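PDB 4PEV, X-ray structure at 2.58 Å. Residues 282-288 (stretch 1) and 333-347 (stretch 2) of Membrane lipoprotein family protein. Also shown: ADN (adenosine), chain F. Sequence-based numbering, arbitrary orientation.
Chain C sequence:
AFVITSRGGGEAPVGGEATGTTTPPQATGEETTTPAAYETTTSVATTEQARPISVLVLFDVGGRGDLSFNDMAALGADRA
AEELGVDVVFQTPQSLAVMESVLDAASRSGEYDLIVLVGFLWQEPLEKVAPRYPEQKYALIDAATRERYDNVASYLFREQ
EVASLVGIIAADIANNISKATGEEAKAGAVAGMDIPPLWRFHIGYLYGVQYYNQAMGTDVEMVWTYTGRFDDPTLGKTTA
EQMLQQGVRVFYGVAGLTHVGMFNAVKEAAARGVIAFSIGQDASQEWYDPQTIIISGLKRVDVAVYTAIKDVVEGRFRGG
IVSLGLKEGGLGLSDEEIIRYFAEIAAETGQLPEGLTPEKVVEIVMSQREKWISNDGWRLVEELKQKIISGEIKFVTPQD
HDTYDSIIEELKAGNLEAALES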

ATOM      1  N   ASP C 282       3.152  -1.729   0.351  1.00 29.66           N
ATOM      2  CA  ASP C 282       2.622  -2.421   1.539  1.00 30.13           C
ATOM      3  C   ASP C 282       3.775  -3.067   2.263  1.00 29.36           C
ATOM      4  O   ASP C 282       4.185  -2.568   3.311  1.00 31.35           O
ATOM      5  CB  ASP C 282       1.462  -3.392   1.228  1.00 30.47           C
ATOM      6  CG  ASP C 282       0.236  -2.670   0.662  1.00 31.82           C
ATOM      7  OD1 ASP C 282      -0.075  -1.580   1.209  1.00 33.51           O
ATOM      8  OD2 ASP C 282      -0.404  -3.166  -0.314  1.00 29.33           O
ATOM      9  N   ALA C 283       4.316  -4.143   1.713  1.00 28.16           N
ATOM     10  CA  ALA C 283       5.593  -4.658   2.199  1.00 29.81           C
ATOM     11  C   ALA C 283       6.690  -4.107   1.304  1.00 30.18           C
ATOM     12  O   ALA C 283       6.404  -3.474   0.278  1.00 31.72           O
ATOM     13  CB  ALA C 283       5.620  -6.174   2.182  1.00 29.61           C
ATOM     14  N   SER C 284       7.939  -4.309   1.717  1.00 28.45           N
ATOM     15  CA  SER C 284       9.073  -4.121   0.820  1.00 27.93           C
ATOM     16  C   SER C 284       9.085  -5.335  -0.090  1.00 26.60           C
ATOM     17  O   SER C 284       9.272  -6.458   0.392  1.00 24.76           O
ATOM     18  CB  SER C 284      10.414  -4.027   1.572  1.00 27.71           C
ATOM     19  OG  SER C 284      11.448  -4.765   0.907  1.00 25.97           O
ATOM     20  N   GLN C 285       8.922  -5.097  -1.388  1.00 25.71           N
ATOM     21  CA  GLN C 285       8.821  -6.178  -2.360  1.00 27.13           C
ATOM     22  C   GLN C 285      10.036  -6.282  -3.294  1.00 26.91           C
ATOM     23  O   GLN C 285       9.979  -6.986  -4.300  1.00 25.39           O
ATOM     24  CB  GLN C 285       7.532  -6.010  -3.164  1.00 27.44           C
ATOM     25  CG  GLN C 285       6.283  -6.074  -2.301  1.00 28.28           C
ATOM     26  CD  GLN C 285       5.029  -5.722  -3.071  1.00 28.86           C
ATOM     27  OE1 GLN C 285       4.836  -4.583  -3.482  1.00 30.02           O
ATOM     28  NE2 GLN C 285       4.171  -6.696  -3.267  1.00 29.79           N
ATOM     29  N   GLU C 286      11.132  -5.606  -2.936  1.00 27.26           N
ATOM     30  CA  GLU C 286      12.320  -5.535  -3.788  1.00 28.43           C
ATOM     31  C   GLU C 286      12.862  -6.924  -4.065  1.00 28.12           C
ATOM     32  O   GLU C 286      13.311  -7.234  -5.170  1.00 29.04           O
ATOM     33  CB  GLU C 286      13.405  -4.659  -3.137  1.00 30.66           C
ATOM     34  CG  GLU C 286      13.134  -3.146  -3.195  1.00 32.59           C
ATOM     35  CD  GLU C 286      12.352  -2.590  -2.015  1.00 32.70           C
ATOM     36  OE1 GLU C 286      11.469  -3.290  -1.479  1.00 34.48           O
ATOM     37  OE2 GLU C 286      12.606  -1.427  -1.643  1.00 33.25           O
ATOM     38  N   TRP C 287      12.806  -7.763  -3.041  1.00 27.56           N
ATOM     39  CA  TRP C 287      13.258  -9.153  -3.127  1.00 27.15           C
ATOM     40  C   TRP C 287      12.664  -9.922  -4.292  1.00 26.72           C
ATOM     41  O   TRP C 287      13.262 -10.884  -4.745  1.00 26.85           O
ATOM     42  CB  TRP C 287      12.934  -9.896  -1.815  1.00 27.32           C
ATOM     43  CG  TRP C 287      11.480 -10.027  -1.567  1.00 26.96           C
ATOM     44  CD1 TRP C 287      10.705  -9.197  -0.840  1.00 25.88           C
ATOM     45  CD2 TRP C 287      10.614 -11.036  -2.099  1.00 27.64           C
ATOM     46  NE1 TRP C 287       9.409  -9.623  -0.875  1.00 26.79           N
ATOM     47  CE2 TRP C 287       9.327 -10.755  -1.637  1.00 26.47           C
ATOM     48  CE3 TRP C 287      10.817 -12.167  -2.916  1.00 29.44           C
ATOM     49  CZ2 TRP C 287       8.234 -11.544  -1.955  1.00 27.29           C
ATOM     50  CZ3 TRP C 287       9.737 -12.956  -3.237  1.00 28.72           C
ATOM     51  CH2 TRP C 287       8.453 -12.639  -2.756  1.00 28.69           C
ATOM     52  N   TYR C 288      11.484  -9.532  -4.763  1.00 28.22           N
ATOM     53  CA  TYR C 288      10.834 -10.282  -5.842  1.00 30.95           C
ATOM     54  C   TYR C 288      11.684 -10.216  -7.133  1.00 32.43           C
ATOM     55  O   TYR C 288      11.913 -11.239  -7.784  1.00 32.77           O
ATOM     56  CB  TYR C 288       9.377  -9.821  -6.051  1.00 29.95           C
ATOM     57  CG  TYR C 288       8.609 -10.596  -7.111  1.00 29.18           C
ATOM     58  CD1 TYR C 288       8.037 -11.834  -6.829  1.00 28.50           C
ATOM     59  CD2 TYR C 288       8.452 -10.081  -8.395  1.00 29.40           C
ATOM     60  CE1 TYR C 288       7.337 -12.539  -7.794  1.00 28.22           C
ATOM     61  CE2 TYR C 288       7.756 -10.777  -9.370  1.00 29.90           C
ATOM     62  CZ  TYR C 288       7.199 -12.007  -9.066  1.00 29.57           C
ATOM     63  OH  TYR C 288       6.508 -12.687 -10.050  1.00 30.28           O
ATOM     64  N   LEU C 333       9.219   4.565   3.597  1.00 37.22           N
ATOM     65  CA  LEU C 333       9.880   3.985   2.440  1.00 36.20           C
ATOM     66  C   LEU C 333      10.814   2.884   2.887  1.00 38.13           C
ATOM     67  O   LEU C 333      11.316   2.856   4.012  1.00 37.32           O
ATOM     68  CB  LEU C 333      10.692   5.027   1.678  1.00 36.07           C
ATOM     69  CG  LEU C 333       9.943   6.192   1.028  1.00 36.03           C
ATOM     70  CD1 LEU C 333      10.943   7.120   0.372  1.00 36.15           C
ATOM     71  CD2 LEU C 333       8.938   5.718  -0.006  1.00 36.64           C
ATOM     72  N   SER C 334      11.047   1.986   1.951  1.00 40.37           N
ATOM     73  CA  SER C 334      11.902   0.841   2.120  1.00 41.39           C
ATOM     74  C   SER C 334      13.371   1.256   2.322  1.00 43.42           C
ATOM     75  O   SER C 334      13.952   1.869   1.435  1.00 43.05           O
ATOM     76  CB  SER C 334      11.747   0.019   0.836  1.00 41.56           C
ATOM     77  OG  SER C 334      12.320  -1.253   0.938  1.00 43.61           O
ATOM     78  N   ASP C 335      13.974   0.923   3.471  1.00 46.73           N
ATOM     79  CA  ASP C 335      15.431   1.120   3.696  1.00 47.43           C
ATOM     80  C   ASP C 335      16.220  -0.219   3.765  1.00 46.24           C
ATOM     81  O   ASP C 335      15.644  -1.277   3.586  1.00 43.71           O
ATOM     82  CB  ASP C 335      15.658   1.957   4.964  1.00 50.80           C
ATOM     83  CG  ASP C 335      15.405   1.171   6.244  1.00 53.78           C
ATOM     84  OD1 ASP C 335      15.476  -0.067   6.189  1.00 58.30           O
ATOM     85  OD2 ASP C 335      15.145   1.780   7.307  1.00 53.22           O
ATOM     86  N   GLU C 336      17.525  -0.170   4.042  1.00 48.93           N
ATOM     87  CA  GLU C 336      18.392  -1.383   4.070  1.00 49.33           C
ATOM     88  C   GLU C 336      17.835  -2.531   4.897  1.00 47.48           C
ATOM     89  O   GLU C 336      17.706  -3.649   4.416  1.00 47.25           O
ATOM     90  CB  GLU C 336      19.797  -1.075   4.625  1.00 52.28           C
ATOM     91  CG  GLU C 336      20.768  -0.385   3.669  1.00 55.38           C
ATOM     92  CD  GLU C 336      20.640   1.145   3.653  1.00 58.67           C
ATOM     93  OE1 GLU C 336      21.677   1.807   3.410  1.00 56.62           O
ATOM     94  OE2 GLU C 336      19.519   1.691   3.877  1.00 56.89           O
ATOM     95  N   GLU C 337      17.526  -2.254   6.154  1.00 48.69           N
ATOM     96  CA  GLU C 337      17.156  -3.314   7.083  1.00 50.81           C
ATOM     97  C   GLU C 337      15.788  -3.917   6.747  1.00 46.02           C
ATOM     98  O   GLU C 337      15.610  -5.136   6.810  1.00 46.48           O
ATOM     99  CB  GLU C 337      17.229  -2.818   8.536  1.00 55.67           C
ATOM    100  CG  GLU C 337      15.961  -2.202   9.102  1.00 63.05           C
ATOM    101  CD  GLU C 337      15.989  -2.135  10.619  1.00 72.22           C
ATOM    102  OE1 GLU C 337      16.933  -1.520  11.170  1.00 81.39           O
ATOM    103  OE2 GLU C 337      15.069  -2.697  11.260  1.00 73.20           O
ATOM    104  N   ILE C 338      14.847  -3.060   6.357  1.00 42.43           N
ATOM    105  CA  ILE C 338      13.486  -3.481   6.004  1.00 40.40           C
ATOM    106  C   ILE C 338      13.554  -4.390   4.757  1.00 36.78           C
ATOM    107  O   ILE C 338      12.876  -5.411   4.681  1.00 34.24           O
ATOM    108  CB  ILE C 338      12.531  -2.287   5.712  1.00 41.60           C
ATOM    109  CG1 ILE C 338      12.681  -1.120   6.717  1.00 45.10           C
ATOM    110  CG2 ILE C 338      11.092  -2.768   5.676  1.00 42.32           C
ATOM    111  CD1 ILE C 338      11.789  -1.153   7.947  1.00 47.25           C
ATOM    112  N   ILE C 339      14.399  -4.011   3.801  1.00 33.98           N
ATOM    113  CA  ILE C 339      14.605  -4.782   2.580  1.00 33.35           C
ATOM    114  C   ILE C 339      15.136  -6.173   2.883  1.00 33.35           C
ATOM    115  O   ILE C 339      14.657  -7.160   2.319  1.00 29.06           O
ATOM    116  CB  ILE C 339      15.589  -4.072   1.624  1.00 33.42           C
ATOM    117  CG1 ILE C 339      14.937  -2.829   1.037  1.00 34.30           C
ATOM    118  CG2 ILE C 339      16.009  -4.976   0.472  1.00 32.81           C
ATOM    119  CD1 ILE C 339      15.913  -1.879   0.389  1.00 35.52           C
ATOM    120  N   ARG C 340      16.127  -6.237   3.771  1.00 35.38           N
ATOM    121  CA  ARG C 340      16.745  -7.505   4.131  1.00 36.95           C
ATOM    122  C   ARG C 340      15.765  -8.347   4.952  1.00 34.93           C
ATOM    123  O   ARG C 340      15.714  -9.553   4.790  1.00 33.82           O
ATOM    124  CB  ARG C 340      18.056  -7.278   4.900  1.00 40.86           C
ATOM    125  CG  ARG C 340      18.870  -8.556   5.130  1.00 45.31           C
ATOM    126  CD  ARG C 340      20.222  -8.318   5.811  1.00 48.20           C
ATOM    127  NE  ARG C 340      20.358  -6.970   6.381  1.00 51.57           N
ATOM    128  CZ  ARG C 340      21.187  -6.014   5.938  1.00 55.67           C
ATOM    129  NH1 ARG C 340      22.002  -6.232   4.904  1.00 55.86           N
ATOM    130  NH2 ARG C 340      21.213  -4.820   6.542  1.00 55.85           N
ATOM    131  N   TYR C 341      14.974  -7.715   5.810  1.00 32.82           N
ATOM    132  CA  TYR C 341      14.017  -8.444   6.649  1.00 33.44           C
ATOM    133  C   TYR C 341      12.999  -9.262   5.859  1.00 32.07           C
ATOM    134  O   TYR C 341      12.725 -10.428   6.182  1.00 29.67           O
ATOM    135  CB  TYR C 341      13.280  -7.462   7.540  1.00 34.63           C
ATOM    136  CG  TYR C 341      12.126  -8.041   8.306  1.00 36.79           C
ATOM    137  CD1 TYR C 341      12.332  -8.763   9.479  1.00 39.61           C
ATOM    138  CD2 TYR C 341      10.818  -7.819   7.891  1.00 38.49           C
ATOM    139  CE1 TYR C 341      11.262  -9.269  10.205  1.00 41.17           C
ATOM    140  CE2 TYR C 341       9.744  -8.307   8.607  1.00 39.57           C
ATOM    141  CZ  TYR C 341       9.966  -9.036   9.758  1.00 41.21           C
ATOM    142  OH  TYR C 341       8.885  -9.519  10.459  1.00 42.33           O
ATOM    143  N   PHE C 342      12.433  -8.635   4.828  1.00 31.53           N
ATOM    144  CA  PHE C 342      11.443  -9.298   3.985  1.00 29.39           C
ATOM    145  C   PHE C 342      12.107 -10.252   3.061  1.00 29.63           C
ATOM    146  O   PHE C 342      11.515 -11.248   2.692  1.00 30.41           O
ATOM    147  CB  PHE C 342      10.617  -8.288   3.202  1.00 28.85           C
ATOM    148  CG  PHE C 342       9.617  -7.593   4.049  1.00 27.41           C
ATOM    149  CD1 PHE C 342       8.465  -8.249   4.431  1.00 26.86           C
ATOM    150  CD2 PHE C 342       9.861  -6.316   4.522  1.00 27.27           C
ATOM    151  CE1 PHE C 342       7.549  -7.628   5.252  1.00 27.56           C
ATOM    152  CE2 PHE C 342       8.947  -5.677   5.339  1.00 27.82           C
ATOM    153  CZ  PHE C 342       7.785  -6.337   5.706  1.00 28.05           C
ATOM    154  N   ALA C 343      13.343  -9.955   2.688  1.00 31.03           N
ATOM    155  CA  ALA C 343      14.141 -10.889   1.903  1.00 31.32           C
ATOM    156  C   ALA C 343      14.451 -12.159   2.710  1.00 32.47           C
ATOM    157  O   ALA C 343      14.395 -13.259   2.164  1.00 34.03           O
ATOM    158  CB  ALA C 343      15.418 -10.215   1.414  1.00 31.62           C
ATOM    159  N   GLU C 344      14.763 -12.004   3.999  1.00 33.79           N
ATOM    160  CA  GLU C 344      14.924 -13.137   4.930  1.00 35.32           C
ATOM    161  C   GLU C 344      13.640 -13.971   4.978  1.00 34.84           C
ATOM    162  O   GLU C 344      13.683 -15.187   4.854  1.00 34.48           O
ATOM    163  CB  GLU C 344      15.290 -12.650   6.353  1.00 38.36           C
ATOM    164  CG  GLU C 344      16.721 -12.095   6.490  1.00 41.95           C
ATOM    165  CD  GLU C 344      16.979 -11.227   7.741  1.00 44.27           C
ATOM    166  OE1 GLU C 344      16.142 -11.208   8.677  1.00 46.33           O
ATOM    167  OE2 GLU C 344      18.054 -10.567   7.794  1.00 43.57           O
ATOM    168  N   ILE C 345      12.499 -13.318   5.148  1.00 33.38           N
ATOM    169  CA  ILE C 345      11.221 -14.024   5.113  1.00 33.16           C
ATOM    170  C   ILE C 345      11.054 -14.898   3.854  1.00 32.90           C
ATOM    171  O   ILE C 345      10.750 -16.083   3.962  1.00 32.49           O
ATOM    172  CB  ILE C 345      10.043 -13.032   5.229  1.00 32.64           C
ATOM    173  CG1 ILE C 345       9.911 -12.569   6.669  1.00 32.78           C
ATOM    174  CG2 ILE C 345       8.731 -13.661   4.772  1.00 32.75           C
ATOM    175  CD1 ILE C 345       9.091 -11.312   6.829  1.00 33.03           C
ATOM    176  N   ALA C 346      11.243 -14.309   2.674  1.00 32.96           N
ATOM    177  CA  ALA C 346      11.054 -15.019   1.402  1.00 33.26           C
ATOM    178  C   ALA C 346      12.139 -16.070   1.187  1.00 35.07           C
ATOM    179  O   ALA C 346      11.908 -17.082   0.531  1.00 35.55           O
ATOM    180  CB  ALA C 346      11.026 -14.045   0.228  1.00 32.80           C
ATOM    181  N   ALA C 347      13.325 -15.829   1.732  1.00 37.52           N
ATOM    182  CA  ALA C 347      14.370 -16.844   1.713  1.00 39.82           C
ATOM    183  C   ALA C 347      13.866 -18.050   2.483  1.00 39.64           C
ATOM    184  O   ALA C 347      13.627 -19.103   1.899  1.00 42.72           O
ATOM    185  CB  ALA C 347      15.670 -16.315   2.309  1.00 40.40           C
TER
HETATM  186  O5' ADN F 501      -1.766  -2.905  -2.819  1.00 24.76           O
HETATM  187  C5' ADN F 501      -2.098  -1.504  -2.771  1.00 24.46           C
HETATM  188  C4' ADN F 501      -3.265  -1.135  -1.849  1.00 25.00           C
HETATM  189  O4' ADN F 501      -4.503  -1.689  -2.300  1.00 25.17           O
HETATM  190  C3' ADN F 501      -3.169  -1.580  -0.393  1.00 25.42           C
HETATM  191  O3' ADN F 501      -2.328  -0.720   0.384  1.00 24.73           O
HETATM  192  C2' ADN F 501      -4.630  -1.565   0.043  1.00 25.15           C
HETATM  193  O2' ADN F 501      -5.094  -0.262   0.421  1.00 24.87           O
HETATM  194  C1' ADN F 501      -5.351  -2.011  -1.202  1.00 25.20           C
HETATM  195  N9  ADN F 501      -5.569  -3.470  -1.199  1.00 26.41           N
HETATM  196  C8  ADN F 501      -4.678  -4.437  -1.523  1.00 26.73           C
HETATM  197  N7  ADN F 501      -5.233  -5.674  -1.421  1.00 27.31           N
HETATM  198  C5  ADN F 501      -6.512  -5.487  -1.031  1.00 28.16           C
HETATM  199  C6  ADN F 501      -7.679  -6.340  -0.723  1.00 28.08           C
HETATM  200  N6  ADN F 501      -7.573  -7.679  -0.816  1.00 28.70           N
HETATM  201  N1  ADN F 501      -8.834  -5.743  -0.338  1.00 28.31           N
HETATM  202  C2  ADN F 501      -8.953  -4.402  -0.227  1.00 27.77           C
HETATM  203  N3  ADN F 501      -7.939  -3.568  -0.488  1.00 28.04           N
HETATM  204  C4  ADN F 501      -6.723  -4.036  -0.880  1.00 27.80           C
HETATM  205  O   HOH W   1      12.836  -6.850   0.021  1.00 15.59           O

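The helix that begins at Glu336 runs to the end of the second stretch and beyond, held by regular i to i+4 bonds such as Ala346 N to Phe342 O at 3.1 Å. Asp335 caps its start: OD1 accepts from Ile338 N at 3.1 Å along an almost straight N-H line, satisfying an amide that the first turn leaves without a backbone partner. The first stretch is irregular. It passes close to this helix at two points, Ser284 CA lying 5.8 Å from Ile339 CA and Trp287 CA 5.4 Å from Ala343 CA. Small side chains at Ser284 and Ala343 suit such close backbones.

The polar part of the contact centres on Glu286. Its carboxylate, a strong acceptor with two oxygens, takes a hydrogen bond from each of two serines: Ser334 OG donates to Glu286 OE2 at 2.6 Å across the contact, and Ser284 OG donates to Glu286 OE1 at 2.8 Å within the first stretch. A water links the two stretches nearby, donating to Ser284 OG (2.7 Å from its oxygen) and Ile339 O (2.9 Å) and accepting from Trp287 N (3.2 Å).

Aromatic rings and methyl groups make the rest. Ala283 CB sits over the Phe342 ring, 4.2 Å from the centroid of its six carbons and 21° off the normal, a CH-pi contact; the backbone N of Ser284 lies over the same ring. Farther along the helix the roles reverse, and Ala346 CB lies 3.8 Å from the centroid of the Trp287 six-membered ring, 15° off its normal. Alanine serves well in both places because its compact methyl can rest directly on a flat ring. Trp287 also packs its CB against Ala343 CB at 4.1 Å, so its side chain reaches from Ala343 to Ala346, nearly one turn of the helix.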